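Local atomic coordinates of Ent-copalyl diphosphate synthase (Streptomyces platensis, PDB entry 5BP8), a protein that is a predominantly helical enzyme of the class II terpene cyclase type, part of its chain belonging to the squalene-hopene cyclase C-terminal family with its alpha-helical hairpins. Residues Ser305-Thr310 with Phe338-Val343; Thr346-Thr351 with Trp394-His399; Thr351-Leu356 with Ala407-Ala412; His399-Tyr404 with Thr449-Tyr454. All coordinates share one frame; numbering follows the deposited sequence.

Interactions 1, 2 and 4 involve helix starts and the loops leading into them; interaction 3 packs two helices side by side. Interaction 1 holds the beginning of helix 307-319, where the DXDD sequence of class II terpene cyclases lies. Its Asp308 OD1 is 2.6 Å from His354 ND1 of interaction 3, a probable hydrogen bond. Interactions 2 and 3 share Thr351 on helix 349-365, and their centres are about 10 Å apart; Trp398 NE1 of interaction 2 also meets Cys340 SG of interaction 1 at 3.5 Å. His399 links interaction 2 to interaction 4, whose Tyr404 OH comes within 3.4 Å of His354 CE1. Only interaction 1 and interaction 4 do not touch each other.

Interaction 1. Residues Ser305-Thr310 with Phe338-Val343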
loop_
_atom_site.group_PDB
_atom_site.type_symbol
_atom_site.label_atom_id
_atom_site.label_comp_id
_atom_site.label_asym_id
_atom_site.label_seq_id
_atom_site.Cartn_x
_atom_site.Cartn_y
_atom_site.Cartn_z
ATOM N N SER A 305 4.691 -15.024 -1.121
ATOM C CA SER A 305 3.838 -15.170 0.049
ATOM C C SER A 305 4.378 -14.380 1.213
ATOM O O SER A 305 5.601 -14.190 1.337
ATOM C CB SER A 305 3.708 -16.653 0.419
ATOM O OG SER A 305 2.945 -17.302 -0.610
ATOM N N ASP A 306 3.478 -13.887 2.058
ATOM C CA ASP A 306 3.872 -13.183 3.256
ATOM C C ASP A 306 2.918 -13.527 4.367
ATOM O O ASP A 306 1.764 -13.869 4.126
ATOM C CB ASP A 306 3.924 -11.649 3.048
ATOM C CG ASP A 306 2.554 -11.036 2.923
ATOM O OD1 ASP A 306 2.026 -10.942 1.790
ATOM O OD2 ASP A 306 2.010 -10.633 3.967
ATOM N N SER A 307 3.376 -13.401 5.602
ATOM C CA SER A 307 2.570 -13.860 6.717
ATOM C C SER A 307 1.393 -12.949 7.061
ATOM O O SER A 307 0.428 -13.402 7.676
ATOM C CB SER A 307 3.419 -14.085 7.965
ATOM O OG SER A 307 3.993 -12.902 8.486
ATOM N N ASP A 308 1.464 -11.671 6.683
ATOM C CA ASP A 308 0.361 -10.765 6.979
ATOM C C ASP A 308 -0.842 -11.160 6.144
ATOM O O ASP A 308 -1.935 -11.384 6.682
ATOM C CB ASP A 308 0.774 -9.316 6.752
ATOM C CG ASP A 308 -0.239 -8.308 7.289
ATOM O OD1 ASP A 308 -0.828 -8.553 8.381
ATOM O OD2 ASP A 308 -0.397 -7.229 6.620
ATOM N N ASP A 309 -0.655 -11.252 4.822
ATOM C CA ASP A 309 -1.699 -11.696 3.958
ATOM C C ASP A 309 -2.153 -13.120 4.299
ATOM O O ASP A 309 -3.359 -13.403 4.283
ATOM C CB ASP A 309 -1.262 -11.622 2.495
ATOM C CG ASP A 309 -1.189 -10.199 2.000
ATOM O OD1 ASP A 309 -2.227 -9.525 2.057
ATOM O OD2 ASP A 309 -0.083 -9.752 1.604
ATOM N N THR A 310 -1.198 -13.982 4.630
ATOM C CA THR A 310 -1.524 -15.379 4.958
ATOM C C THR A 310 -2.430 -15.413 6.198
ATOM O O THR A 310 -3.469 -16.081 6.186
ATOM C CB THR A 310 -0.245 -16.219 5.179
ATOM O OG1 THR A 310 0.497 -16.283 3.956
ATOM C CG2 THR A 310 -0.588 -17.663 5.583
ATOM N N PHE A 338 6.891 -12.958 14.902
ATOM C CA PHE A 338 6.848 -13.525 13.566
ATOM C C PHE A 338 7.317 -12.516 12.539
ATOM O O PHE A 338 6.981 -11.334 12.647
ATOM C CB PHE A 338 5.422 -13.956 13.218
ATOM C CG PHE A 338 5.013 -15.262 13.846
ATOM C CD1 PHE A 338 4.792 -15.349 15.230
ATOM C CD2 PHE A 338 4.846 -16.389 13.071
ATOM C CE1 PHE A 338 4.427 -16.551 15.805
ATOM C CE2 PHE A 338 4.494 -17.604 13.648
ATOM C CZ PHE A 338 4.285 -17.678 15.012
ATOM N N SER A 339 8.066 -12.972 11.547
ATOM C CA SER A 339 8.429 -12.090 10.433
ATOM C C SER A 339 7.288 -12.032 9.422
ATOM O O SER A 339 6.417 -12.895 9.414
ATOM C CB SER A 339 9.690 -12.556 9.725
ATOM O OG SER A 339 9.468 -13.815 9.118
ATOM N N CYS A 340 7.306 -11.009 8.566
ATOM C CA CYS A 340 6.258 -10.839 7.553
ATOM C C CYS A 340 6.674 -11.520 6.253
ATOM O O CYS A 340 5.924 -12.331 5.667
ATOM C CB CYS A 340 5.952 -9.353 7.317
ATOM S SG CYS A 340 4.549 -9.117 6.186
ATOM N N PHE A 341 7.901 -11.232 5.828
ATOM C CA PHE A 341 8.531 -11.983 4.752
ATOM C C PHE A 341 9.585 -12.872 5.383
ATOM O O PHE A 341 9.868 -12.781 6.595
ATOM C CB PHE A 341 9.092 -11.047 3.684
ATOM C CG PHE A 341 8.037 -10.430 2.821
ATOM C CD1 PHE A 341 7.366 -9.274 3.227
ATOM C CD2 PHE A 341 7.687 -11.002 1.606
ATOM C CE1 PHE A 341 6.382 -8.715 2.439
ATOM C CE2 PHE A 341 6.696 -10.446 0.819
ATOM C CZ PHE A 341 6.058 -9.290 1.216
ATOM N N GLY A 342 10.150 -13.782 4.610
ATOM C CA GLY A 342 11.154 -14.688 5.203
ATOM C C GLY A 342 12.392 -13.969 5.730
ATOM O O GLY A 342 12.925 -14.320 6.796
ATOM N N VAL A 343 12.826 -12.954 4.980
ATOM C CA VAL A 343 13.965 -12.136 5.311
ATOM C C VAL A 343 13.478 -10.690 5.403
ATOM O O VAL A 343 12.838 -10.196 4.477
ATOM C CB VAL A 343 15.070 -12.206 4.235
ATOM C CG1 VAL A 343 16.264 -11.359 4.670
ATOM C CG2 VAL A 343 15.515 -13.648 4.015
#
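Ser307 meets the 338-343 loop with two donors. Its backbone N gives a nearly straight hydrogen bond to Cys340 O (Ser307 N to Cys340 O 2.8 Å, 167° at the hydrogen), arriving in the carbonyl plane on a lone pair. Its hydroxyl serves the preceding carbonyl, with Ser307 OG 2.6 Å from Ser339 O. A chi1 of 65°, which sets OG between the backbone N and the carbonyl carbon, makes that second bond possible. Beside this pair, Phe341 turns one ring face to Asp306: CB of Asp306 lies 3.7 Å from the centroid of the Phe341 ring, a CH-pi contact, while Ser305 O approaches the ring obliquely. Cys340 SG touches both neighbouring acids, 3.7 Å from Asp306 OD2 and 3.8 Å from Asp308 CB.

Behind these contacts, Asp306 is the N-cap of helix 307-319, and Asp309 N donates to Asp306 OD2 over 2.9 Å from above the carboxylate plane. Asp306 O is gripped twice, by Thr310 N and Thr310 OG1. On the loop side, Ser339 OG bonds to Phe341 O at 2.8 Å, and Glu344 OE1 takes the N-H of Cys340. Farther out, Asp308 OD1 pairs with His354 ND1.

Asp306 to Asp309 reads as the DXDD motif of class II terpene cyclases, which in relatives lies at the active site. Both hydrogen bonds to the loop fall on Ser307, the variable member of the motif; toward Asp306 and Asp308 the loop offers a carbonyl oxygen, a sulfur and a ring, so the contact positions the helix start through neutral groups and leaves the carboxylates to other partners.

Interaction 2. Residues Thr346-Thr351 with Trp394-His399; sequences TPSTST and WMDKWH. With SO4 (sulfate ion), chain B.
Asp396, head of an Asx turn, accepts on both carboxylate oxygens from the start of helix 349-365, whose N-cap is Ser348. Among the hydrogen bonds, Ser348 OG donates to the syn lone pair of Asp396 OD1 at 2.6 Å, and Ser350 N reaches the same oxygen at 2.9 Å from above the carboxylate plane. Asp396 OD2 is held between two donors on opposite faces: Ser350 OG, 2.7 Å from OD2, and Trp398 N, whose bond closes the Asx turn. Asp396 CG is anti to the backbone N (chi1 -178°), and the carboxylate beyond it meets the helix start. Ser348 OG is itself the N-cap acceptor, taking Thr351 N. Alongside, Thr349 OG1 donates to Met395 O (a selenomethionine) at 2.8 Å.

Among the packing contacts, Thr349 CG2 approaches Trp394 CD1 obliquely; Trp394 lies at the end of a sequence from Gln388 that resembles a QW motif of squalene-hopene cyclases, and its NE1 is bound to Leu384 O. Lys397 CG sits over the centre of one Trp398 ring face, 3.6 Å above its plane.

The charged tip completes the contact: Lys397 NZ donates to Thr346 O at 2.7 Å and to the sulfate ion, where Lys397 NZ and Thr346 N share oxygen O1.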
loop_
_atom_site.group_PDB
_atom_site.type_symbol
_atom_site.label_atom_id
_atom_site.label_comp_id
_atom_site.label_asym_id
_atom_site.label_seq_id
_atom_site.Cartn_x
_atom_site.Cartn_y
_atom_site.Cartn_z
ATOM N N THR A 346 13.156 -5.080 9.539
ATOM C CA THR A 346 12.242 -4.457 10.474
ATOM C C THR A 346 10.986 -5.282 10.619
ATOM O O THR A 346 10.306 -5.559 9.619
ATOM C CB THR A 346 11.867 -3.054 9.947
ATOM O OG1 THR A 346 13.079 -2.309 9.810
ATOM C CG2 THR A 346 10.953 -2.337 10.902
ATOM N N PRO A 347 10.663 -5.702 11.851
ATOM C CA PRO A 347 9.400 -6.406 12.036
ATOM C C PRO A 347 8.181 -5.510 11.863
ATOM O O PRO A 347 8.260 -4.292 12.039
ATOM C CB PRO A 347 9.441 -6.878 13.503
ATOM C CG PRO A 347 10.727 -6.418 14.076
ATOM C CD PRO A 347 11.356 -5.446 13.131
ATOM N N SER A 348 7.064 -6.141 11.573
ATOM C CA SER A 348 5.784 -5.490 11.438
ATOM C C SER A 348 4.886 -5.766 12.645
ATOM O O SER A 348 4.626 -6.924 12.994
ATOM C CB SER A 348 5.101 -5.975 10.171
ATOM O OG SER A 348 3.752 -5.564 10.134
ATOM N N THR A 349 4.385 -4.707 13.262
ATOM C CA THR A 349 3.437 -4.844 14.384
ATOM C C THR A 349 2.076 -5.310 13.888
ATOM O O THR A 349 1.471 -6.206 14.493
ATOM C CB THR A 349 3.267 -3.516 15.150
ATOM O OG1 THR A 349 2.889 -2.475 14.227
ATOM C CG2 THR A 349 4.560 -3.132 15.854
ATOM N N SER A 350 1.612 -4.766 12.746
ATOM C CA SER A 350 0.300 -5.140 12.201
ATOM C C SER A 350 0.299 -6.617 11.776
ATOM O O SER A 350 -0.707 -7.302 11.928
ATOM C CB SER A 350 -0.137 -4.221 11.025
ATOM O OG SER A 350 0.613 -4.508 9.871
ATOM N N THR A 351 1.414 -7.098 11.244
ATOM C CA THR A 351 1.534 -8.500 10.840
ATOM C C THR A 351 1.373 -9.430 12.056
ATOM O O THR A 351 0.617 -10.405 12.021
ATOM C CB THR A 351 2.866 -8.746 10.137
ATOM O OG1 THR A 351 2.932 -7.952 8.936
ATOM C CG2 THR A 351 3.077 -10.234 9.778
ATOM N N TRP A 394 0.628 2.396 18.454
ATOM C CA TRP A 394 1.657 1.610 17.799
ATOM C C TRP A 394 1.940 2.277 16.440
ATOM O O TRP A 394 1.156 3.091 15.996
ATOM C CB TRP A 394 1.207 0.165 17.514
ATOM C CG TRP A 394 1.229 -0.800 18.692
ATOM C CD1 TRP A 394 2.206 -1.704 18.997
ATOM C CD2 TRP A 394 0.189 -0.995 19.646
ATOM N NE1 TRP A 394 1.849 -2.431 20.117
ATOM C CE2 TRP A 394 0.601 -2.033 20.511
ATOM C CE3 TRP A 394 -1.050 -0.385 19.863
ATOM C CZ2 TRP A 394 -0.189 -2.465 21.604
ATOM C CZ3 TRP A 394 -1.844 -0.827 20.915
ATOM C CH2 TRP A 394 -1.402 -1.854 21.785
HETATM N N MSE A 395 3.052 1.909 15.824
HETATM C CA MSE A 395 3.341 2.259 14.425
HETATM C C MSE A 395 3.664 0.964 13.729
HETATM O O MSE A 395 4.148 0.013 14.355
HETATM C CB MSE A 395 4.553 3.177 14.324
HETATM C CG MSE A 395 4.246 4.671 14.384
HETATM SE SE MSE A 395 3.027 5.303 12.961
HETATM C CE MSE A 395 4.000 5.363 11.260
ATOM N N ASP A 396 3.442 0.925 12.412
ATOM C CA ASP A 396 3.687 -0.265 11.616
ATOM C C ASP A 396 4.408 0.108 10.336
ATOM O O ASP A 396 4.177 1.177 9.775
ATOM C CB ASP A 396 2.391 -0.967 11.243
ATOM C CG ASP A 396 2.626 -2.237 10.440
ATOM O OD1 ASP A 396 3.298 -3.138 10.971
ATOM O OD2 ASP A 396 2.121 -2.351 9.290
ATOM N N LYS A 397 5.255 -0.800 9.878
ATOM C CA LYS A 397 6.045 -0.580 8.682
ATOM C C LYS A 397 5.253 -0.481 7.392
ATOM O O LYS A 397 5.778 0.023 6.417
ATOM C CB LYS A 397 7.117 -1.684 8.532
ATOM C CG LYS A 397 6.589 -3.033 8.101
ATOM C CD LYS A 397 7.676 -4.112 8.166
ATOM C CE LYS A 397 8.740 -3.916 7.100
ATOM N NZ LYS A 397 9.669 -5.078 7.053
ATOM N N TRP A 398 4.047 -1.053 7.317
ATOM C CA TRP A 398 3.316 -1.124 6.047
ATOM C C TRP A 398 2.402 0.080 5.780
ATOM O O TRP A 398 1.800 0.138 4.731
ATOM C CB TRP A 398 2.459 -2.401 5.962
ATOM C CG TRP A 398 3.285 -3.669 6.073
ATOM C CD1 TRP A 398 3.118 -4.678 6.980
ATOM C CD2 TRP A 398 4.424 -4.037 5.266
ATOM N NE1 TRP A 398 4.072 -5.667 6.768
ATOM C CE2 TRP A 398 4.888 -5.289 5.735
ATOM C CE3 TRP A 398 5.093 -3.434 4.192
ATOM C CZ2 TRP A 398 6.005 -5.935 5.180
ATOM C CZ3 TRP A 398 6.207 -4.082 3.638
ATOM C CH2 TRP A 398 6.641 -5.324 4.128
ATOM N N HIS A 399 2.282 1.000 6.725
ATOM C CA HIS A 399 1.250 2.016 6.658
ATOM C C HIS A 399 1.785 3.293 7.279
ATOM O O HIS A 399 2.438 3.282 8.327
ATOM C CB HIS A 399 0.016 1.479 7.355
ATOM C CG HIS A 399 -1.277 2.117 6.957
ATOM N ND1 HIS A 399 -1.622 3.402 7.306
ATOM C CD2 HIS A 399 -2.339 1.617 6.294
ATOM C CE1 HIS A 399 -2.832 3.669 6.869
ATOM N NE2 HIS A 399 -3.296 2.593 6.261
HETATM S S SO4 B . 12.807 -4.487 5.474
HETATM O O1 SO4 B . 12.498 -4.395 6.923
HETATM O O2 SO4 B . 14.054 -5.317 5.344
HETATM O O3 SO4 B . 11.715 -5.011 4.698
HETATM O O4 SO4 B . 13.139 -3.128 5.011
HETATM O O HOH W 1 6.451 -2.213 12.272
#

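Interaction 3. Residues Thr351-Leu356 with Ala407-Ala412; sequences TNAHIL and ACCALA
Two neighbouring helices of the squalene-hopene cyclase-like domain, 349-365 and 402-416, pack side by side in the same direction; such parallel pairing is consistent with the alpha-alpha barrel of this family. Their local axes approach to 8.4 Å and cross at 28°. Ala353 is central. Its CB points into the other helix and rests on backbone as much as on side chain, 3.5 Å from Cys408 O, with Cys409 CA close by. One turn on, Ala412 returns the contact: Ala412 CB lies 3.4 Å from Ala353 O and 3.8 Å from Ala353 CB. Leu356 CG is anti to the backbone N (chi1 177°), and CD2 beyond it lies 3.9 Å from Ala412 O.

At the other end His354 meets Cys408. The sulfur lies obliquely to the imidazole, Cys408 SG being 3.4 Å from His354 NE2, and Trp266 meets the same ring with its plane nearly perpendicular. His354 ND1 is engaged by Asp308 of the DXDD sequence.

No hydrogen bond crosses this interface. Small alanine and cysteine side chains bring the helices together, and the contact is largely apolar apart from the Cys408 sulfur beside His354 NE2; the bond at His354 ND1 comes from Asp308 on a third helix, 307-319, and would help fix the rotation of the ring.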
loop_
_atom_site.group_PDB
_atom_site.type_symbol
_atom_site.label_atom_id
_atom_site.label_comp_id
_atom_site.label_asym_id
_atom_site.label_seq_id
_atom_site.Cartn_x
_atom_site.Cartn_y
_atom_site.Cartn_z
ATOM N N THR A 351 1.414 -7.098 11.244
ATOM C CA THR A 351 1.534 -8.500 10.840
ATOM C C THR A 351 1.373 -9.430 12.056
ATOM O O THR A 351 0.617 -10.405 12.021
ATOM C CB THR A 351 2.866 -8.746 10.137
ATOM O OG1 THR A 351 2.932 -7.952 8.936
ATOM C CG2 THR A 351 3.077 -10.234 9.778
ATOM N N ASN A 352 2.080 -9.111 13.127
ATOM C CA ASN A 352 1.971 -9.902 14.352
ATOM C C ASN A 352 0.582 -9.860 14.953
ATOM O O ASN A 352 0.076 -10.898 15.395
ATOM C CB ASN A 352 3.051 -9.507 15.345
ATOM C CG ASN A 352 4.384 -10.156 15.019
ATOM O OD1 ASN A 352 4.721 -11.243 15.547
ATOM N ND2 ASN A 352 5.139 -9.537 14.122
ATOM N N ALA A 353 -0.055 -8.682 14.944
ATOM C CA ALA A 353 -1.483 -8.586 15.286
ATOM C C ALA A 353 -2.353 -9.528 14.464
ATOM O O ALA A 353 -3.209 -10.242 15.023
ATOM C CB ALA A 353 -1.991 -7.149 15.155
ATOM N N HIS A 354 -2.157 -9.554 13.137
ATOM C CA HIS A 354 -2.982 -10.383 12.288
ATOM C C HIS A 354 -2.710 -11.891 12.509
ATOM O O HIS A 354 -3.635 -12.718 12.458
ATOM C CB HIS A 354 -2.850 -9.931 10.810
ATOM C CG HIS A 354 -3.397 -8.555 10.581
ATOM N ND1 HIS A 354 -2.917 -7.695 9.610
ATOM C CD2 HIS A 354 -4.378 -7.883 11.224
ATOM C CE1 HIS A 354 -3.574 -6.553 9.679
ATOM N NE2 HIS A 354 -4.459 -6.636 10.654
ATOM N N ILE A 355 -1.469 -12.223 12.815
ATOM C CA ILE A 355 -1.111 -13.590 13.164
ATOM C C ILE A 355 -1.750 -13.981 14.496
ATOM O O ILE A 355 -2.270 -15.090 14.625
ATOM C CB ILE A 355 0.413 -13.793 13.163
ATOM C CG1 ILE A 355 0.898 -13.683 11.717
ATOM C CG2 ILE A 355 0.797 -15.191 13.658
ATOM C CD1 ILE A 355 2.370 -13.485 11.574
ATOM N N LEU A 356 -1.763 -13.065 15.443
ATOM C CA LEU A 356 -2.462 -13.319 16.711
ATOM C C LEU A 356 -3.938 -13.636 16.480
ATOM O O LEU A 356 -4.489 -14.576 17.101
ATOM C CB LEU A 356 -2.279 -12.164 17.673
ATOM C CG LEU A 356 -3.003 -12.252 19.021
ATOM C CD1 LEU A 356 -2.573 -13.500 19.755
ATOM C CD2 LEU A 356 -2.730 -11.051 19.876
ATOM N N ALA A 407 -5.099 0.468 15.707
ATOM C CA ALA A 407 -6.307 -0.324 15.591
ATOM C C ALA A 407 -5.972 -1.800 15.447
ATOM O O ALA A 407 -6.567 -2.635 16.173
ATOM C CB ALA A 407 -7.159 0.110 14.425
ATOM N N CYS A 408 -5.042 -2.135 14.549
ATOM C CA CYS A 408 -4.690 -3.551 14.325
ATOM C C CYS A 408 -4.281 -4.228 15.656
ATOM O O CYS A 408 -4.793 -5.296 16.000
ATOM C CB CYS A 408 -3.558 -3.712 13.332
ATOM S SG CYS A 408 -4.064 -3.373 11.611
ATOM N N CYS A 409 -3.349 -3.610 16.363
ATOM C CA CYS A 409 -2.739 -4.207 17.544
ATOM C C CYS A 409 -3.680 -4.247 18.714
ATOM O O CYS A 409 -3.779 -5.285 19.390
ATOM C CB CYS A 409 -1.459 -3.462 17.915
ATOM S SG CYS A 409 -0.184 -3.671 16.671
ATOM N N ALA A 410 -4.384 -3.150 18.967
ATOM C CA ALA A 410 -5.327 -3.120 20.109
ATOM C C ALA A 410 -6.500 -4.072 19.898
ATOM O O ALA A 410 -6.965 -4.699 20.859
ATOM C CB ALA A 410 -5.841 -1.724 20.362
ATOM N N LEU A 411 -6.987 -4.185 18.663
ATOM C CA LEU A 411 -8.138 -5.049 18.402
ATOM C C LEU A 411 -7.782 -6.528 18.465
ATOM O O LEU A 411 -8.604 -7.336 18.892
ATOM C CB LEU A 411 -8.780 -4.736 17.045
ATOM C CG LEU A 411 -9.536 -3.392 17.040
ATOM C CD1 LEU A 411 -9.907 -2.987 15.617
ATOM C CD2 LEU A 411 -10.739 -3.443 17.979
ATOM N N ALA A 412 -6.569 -6.873 18.038
ATOM C CA ALA A 412 -6.069 -8.237 18.146
ATOM C C ALA A 412 -5.888 -8.586 19.633
ATOM O O ALA A 412 -6.317 -9.662 20.083
ATOM C CB ALA A 412 -4.750 -8.366 17.406
#

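Interaction 4. Residues His399-Tyr404 with Thr449-Tyr454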
loop_
_atom_site.group_PDB
_atom_site.type_symbol
_atom_site.label_atom_id
_atom_site.label_comp_id
_atom_site.label_asym_id
_atom_site.label_seq_id
_atom_site.Cartn_x
_atom_site.Cartn_y
_atom_site.Cartn_z
ATOM N N HIS A 399 2.282 1.000 6.725
ATOM C CA HIS A 399 1.250 2.016 6.658
ATOM C C HIS A 399 1.785 3.293 7.279
ATOM O O HIS A 399 2.438 3.282 8.327
ATOM C CB HIS A 399 0.016 1.479 7.355
ATOM C CG HIS A 399 -1.277 2.117 6.957
ATOM N ND1 HIS A 399 -1.622 3.402 7.306
ATOM C CD2 HIS A 399 -2.339 1.617 6.294
ATOM C CE1 HIS A 399 -2.832 3.669 6.869
ATOM N NE2 HIS A 399 -3.296 2.593 6.261
ATOM N N ALA A 400 1.480 4.418 6.636
ATOM C CA ALA A 400 1.872 5.742 7.120
ATOM C C ALA A 400 1.164 6.230 8.387
ATOM O O ALA A 400 1.647 7.148 9.021
ATOM C CB ALA A 400 1.634 6.767 6.001
ATOM N N SER A 401 0.006 5.659 8.723
ATOM C CA SER A 401 -0.831 6.144 9.804
ATOM C C SER A 401 -0.692 5.341 11.119
ATOM O O SER A 401 -0.801 4.104 11.115
ATOM C CB SER A 401 -2.299 6.077 9.380
ATOM O OG SER A 401 -3.110 6.556 10.418
ATOM N N PRO A 402 -0.509 6.039 12.241
ATOM C CA PRO A 402 -0.577 5.323 13.516
ATOM C C PRO A 402 -1.981 4.817 13.828
ATOM O O PRO A 402 -2.154 3.948 14.728
ATOM C CB PRO A 402 -0.139 6.364 14.517
ATOM C CG PRO A 402 -0.515 7.665 13.927
ATOM C CD PRO A 402 -0.403 7.503 12.438
ATOM N N TYR A 403 -2.987 5.348 13.128
ATOM C CA TYR A 403 -4.371 4.913 13.350
ATOM C C TYR A 403 -4.579 3.493 12.849
ATOM O O TYR A 403 -5.295 2.714 13.496
ATOM C CB TYR A 403 -5.369 5.927 12.775
ATOM C CG TYR A 403 -5.124 7.260 13.443
ATOM C CD1 TYR A 403 -5.494 7.482 14.785
ATOM C CD2 TYR A 403 -4.439 8.272 12.785
ATOM C CE1 TYR A 403 -5.210 8.687 15.411
ATOM C CE2 TYR A 403 -4.163 9.474 13.406
ATOM C CZ TYR A 403 -4.540 9.677 14.714
ATOM O OH TYR A 403 -4.226 10.888 15.300
ATOM N N TYR A 404 -3.943 3.141 11.729
ATOM C CA TYR A 404 -3.969 1.745 11.247
ATOM C C TYR A 404 -3.302 0.812 12.252
ATOM O O TYR A 404 -3.912 -0.200 12.685
ATOM C CB TYR A 404 -3.259 1.594 9.902
ATOM C CG TYR A 404 -3.238 0.175 9.384
ATOM C CD1 TYR A 404 -4.406 -0.438 8.997
ATOM C CD2 TYR A 404 -2.052 -0.544 9.281
ATOM C CE1 TYR A 404 -4.408 -1.734 8.508
ATOM C CE2 TYR A 404 -2.042 -1.861 8.795
ATOM C CZ TYR A 404 -3.230 -2.448 8.431
ATOM O OH TYR A 404 -3.330 -3.717 7.913
ATOM N N THR A 449 -11.553 9.382 5.997
ATOM C CA THR A 449 -12.518 8.272 6.154
ATOM C C THR A 449 -11.811 7.039 6.741
ATOM O O THR A 449 -12.280 6.465 7.758
ATOM C CB THR A 449 -13.148 7.929 4.792
ATOM O OG1 THR A 449 -14.020 9.003 4.399
ATOM C CG2 THR A 449 -13.966 6.612 4.826
ATOM N N GLU A 450 -10.667 6.663 6.143
ATOM C CA GLU A 450 -9.981 5.445 6.578
ATOM C C GLU A 450 -9.604 5.507 8.060
ATOM O O GLU A 450 -9.937 4.619 8.840
ATOM C CB GLU A 450 -8.734 5.202 5.732
ATOM C CG GLU A 450 -7.971 3.936 6.105
ATOM C CD GLU A 450 -6.743 3.681 5.248
ATOM O OE1 GLU A 450 -6.403 4.546 4.387
ATOM O OE2 GLU A 450 -6.130 2.614 5.444
ATOM N N GLU A 451 -8.923 6.587 8.457
ATOM C CA GLU A 451 -8.380 6.654 9.804
ATOM C C GLU A 451 -9.475 6.856 10.857
ATOM O O GLU A 451 -9.396 6.300 11.964
ATOM C CB GLU A 451 -7.284 7.714 9.905
ATOM C CG GLU A 451 -6.111 7.448 8.952
ATOM C CD GLU A 451 -5.203 8.645 8.768
ATOM O OE1 GLU A 451 -5.573 9.562 8.006
ATOM O OE2 GLU A 451 -4.101 8.661 9.355
ATOM N N THR A 452 -10.492 7.626 10.502
ATOM C CA THR A 452 -11.645 7.800 11.356
ATOM C C THR A 452 -12.326 6.434 11.587
ATOM O O THR A 452 -12.660 6.071 12.747
ATOM C CB THR A 452 -12.641 8.809 10.753
ATOM O OG1 THR A 452 -11.993 10.081 10.564
ATOM C CG2 THR A 452 -13.845 8.976 11.684
ATOM N N ALA A 453 -12.521 5.696 10.500
ATOM C CA ALA A 453 -13.141 4.357 10.573
ATOM C C ALA A 453 -12.401 3.448 11.520
ATOM O O ALA A 453 -13.041 2.760 12.349
ATOM C CB ALA A 453 -13.239 3.713 9.197
ATOM N N TYR A 454 -11.061 3.452 11.451
ATOM C CA TYR A 454 -10.269 2.612 12.358
ATOM C C TYR A 454 -10.503 2.952 13.834
ATOM O O TYR A 454 -10.603 2.052 14.673
ATOM C CB TYR A 454 -8.768 2.662 12.047
ATOM C CG TYR A 454 -8.405 2.181 10.641
ATOM C CD1 TYR A 454 -9.179 1.227 9.975
ATOM C CD2 TYR A 454 -7.249 2.629 10.028
ATOM C CE1 TYR A 454 -8.840 0.781 8.703
ATOM C CE2 TYR A 454 -6.891 2.190 8.763
ATOM C CZ TYR A 454 -7.691 1.262 8.106
ATOM O OH TYR A 454 -7.402 0.819 6.835
#
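His399 and Glu450 reach toward each other tip to tip, joining the turn before helix 402-416 to the first turns of helix 449-461, within the squalene-hopene cyclase-like helical domain. From CB, a chi1 of -158° carries CG anti to the backbone N. One face of the imidazole is covered by Tyr404 CB, over its centre, and CD2 in turn lies 3.5 Å above the plane of the Tyr404 ring, toward its rim. ND1 accepts from Ser401 N in the plane of the imidazole. CE1 is 3.7 Å from Glu450 OE2, and at the tip NE2 donates to Glu450 OE2 across 2.9 Å, at 165°. That bond stays in the imidazole plane but meets the carboxylate from above its own plane, the two groups being turned 77° apart. Glu450 OE2 also receives Tyr454 OH, on its anti lone pair at 2.6 Å, and Trp495 NE1, so three donors converge on this buried oxygen.

Ser401 makes the second bridge. As N-cap of helix 402-416 its OG accepts from Tyr403 N, and the same OG donates to Glu451 OE2 at 2.6 Å, on the anti lone pair. Arg444 N is a further donor to that carboxylate oxygen. The edge of the Tyr403 ring approaches it too, Tyr403 CD2 lying 3.5 Å from Glu451 OE2.

Tyr404 and Tyr454 close the lower-polarity part of the interface, their ring planes inclined obliquely. Tyr454 CD2 rests against Tyr404 CA, and Tyr454 CE2 comes up at the edge of the Tyr404 ring, 3.6 Å from Tyr404 CD1.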